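Local coordinates for protein N-acetyltransferase (Trypanosoma brucei, PDB 3I3G) that probably acetylates D-glucosamine 6-phosphate with acetyl-CoA, an early step on the route to UDP-N-acetylglucosamine, at residues A[24-28]-A[29-33]. Residues are numbered along the deposited sequence; the frame is centred on the assembly and turned at random.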
# COMPACT_ATOMS: atom_id res chain seq x y z
N ARG A 24 -5.12 -9.78 18.87
CA ARG A 24 -6.48 -9.54 18.39
C ARG A 24 -6.56 -8.31 17.50
O ARG A 24 -5.59 -7.58 17.31
CB ARG A 24 -7.43 -9.38 19.58
CG ARG A 24 -7.02 -8.30 20.57
CD ARG A 24 -8.08 -8.09 21.64
NE ARG A 24 -7.69 -7.08 22.61
CZ ARG A 24 -7.77 -5.77 22.40
NH1 ARG A 24 -8.22 -5.31 21.23
NH2 ARG A 24 -7.39 -4.91 23.34
N VAL A 25 -7.75 -8.08 16.94
CA VAL A 25 -7.97 -6.92 16.08
C VAL A 25 -8.08 -5.64 16.91
O VAL A 25 -8.59 -5.66 18.03
CB VAL A 25 -9.25 -7.07 15.24
CG1 VAL A 25 -9.18 -8.33 14.40
CG2 VAL A 25 -10.48 -7.10 16.15
N LEU A 26 -7.59 -4.54 16.35
CA LEU A 26 -7.65 -3.25 17.02
C LEU A 26 -9.10 -2.83 17.24
O LEU A 26 -9.93 -2.95 16.34
CB LEU A 26 -6.93 -2.20 16.17
CG LEU A 26 -6.95 -0.76 16.68
CD1 LEU A 26 -6.07 -0.62 17.91
CD2 LEU A 26 -6.49 0.19 15.59
N GLU A 27 -9.40 -2.33 18.44
CA GLU A 27 -10.74 -1.81 18.72
C GLU A 27 -10.72 -0.40 19.29
O GLU A 27 -9.68 0.09 19.73
CB GLU A 27 -11.55 -2.77 19.60
CG GLU A 27 -10.75 -3.47 20.69
CD GLU A 27 -11.43 -4.74 21.17
OE1 GLU A 27 -11.20 -5.15 22.33
OE2 GLU A 27 -12.21 -5.33 20.39
N GLU A 28 -11.88 0.25 19.28
CA GLU A 28 -11.98 1.66 19.64
C GLU A 28 -11.36 1.98 21.00
O GLU A 28 -10.75 3.03 21.17
CB GLU A 28 -13.44 2.12 19.59
CG GLU A 28 -13.61 3.63 19.60
CD GLU A 28 -15.04 4.06 19.35
OE1 GLU A 28 -15.89 3.19 19.07
OE2 GLU A 28 -15.32 5.28 19.42
N SER A 29 -11.52 1.07 21.96
CA SER A 29 -10.99 1.29 23.30
C SER A 29 -9.46 1.27 23.34
O SER A 29 -8.85 1.67 24.33
CB SER A 29 -11.56 0.26 24.28
OG SER A 29 -12.98 0.31 24.31
N ASP A 30 -8.85 0.80 22.26
CA ASP A 30 -7.39 0.67 22.18
C ASP A 30 -6.71 1.91 21.58
O ASP A 30 -5.51 2.10 21.74
CB ASP A 30 -7.00 -0.53 21.31
CG ASP A 30 -7.62 -1.83 21.79
OD1 ASP A 30 -7.83 -1.99 23.01
OD2 ASP A 30 -7.88 -2.70 20.93
N LEU A 31 -7.49 2.73 20.88
CA LEU A 31 -6.92 3.77 20.02
C LEU A 31 -5.89 4.69 20.67
O LEU A 31 -4.83 4.95 20.10
CB LEU A 31 -8.04 4.59 19.36
CG LEU A 31 -9.00 3.77 18.50
CD1 LEU A 31 -10.05 4.65 17.85
CD2 LEU A 31 -8.24 2.98 17.45
N SER A 32 -6.19 5.19 21.87
CA SER A 32 -5.27 6.09 22.56
C SER A 32 -3.95 5.41 22.90
O SER A 32 -2.88 5.95 22.64
CB SER A 32 -5.92 6.65 23.83
OG SER A 32 -6.17 5.62 24.78
N SER A 33 -4.03 4.22 23.49
CA SER A 33 -2.84 3.46 23.84
C SER A 33 -2.07 3.07 22.58
O SER A 33 -0.84 3.02 22.57
CB SER A 33 -3.21 2.21 24.63
OG SER A 33 -2.06 1.50 25.03
O HOH W 1 -9.03 4.84 22.96
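E27 and D30 hold each other through one main-chain bond and one from main chain to side chain, where the chain leaves strand 21-25 and turns into helix 31-38. D30 N donates to E27 O over 2.8 Å, and L31 N follows with a longer bond of 3.3 Å to E28 O; both closures link residues three apart, which curls 27-31 into consecutive tight turns. A water accepts from S32 N and donates to E28 O, linking that carbonyl to an amide four residues on. In return, the carboxylate of D30 reaches back toward the preceding loop: its OD2 takes the amide of E27 (N to OD2 2.9 Å) from above the carboxylate plane.

The same carboxylate is gripped end-on by R24 through two nearly straight bonds. NH1 meets D30 OD2 at 2.6 Å on the syn side. NH2 meets D30 OD1 at 3.0 Å, also syn but well out of the carboxylate plane, the two flat groups being tilted 36° apart. E27 joins the network from over a guanidinium face, its OE1 3.2 Å from R24 NH1, a purely electrostatic pairing, while E22 binds R24 NE. In this acetyltransferase of the GNAT family, the turn carries the chain from an outermost strand of the central sheet into its first helix. The positive charge of R24 probably offsets the closeness of the E27 and D30 carboxylates.

Beside these charges, L26 holds CG anti to its backbone N (chi1 177°), which places CD1 against D30 CB (3.5 Å) and CD2 against L31 CD2 (3.8 Å). The two leucine side chains cross at about a right angle, and F89 of the second subunit packs on both.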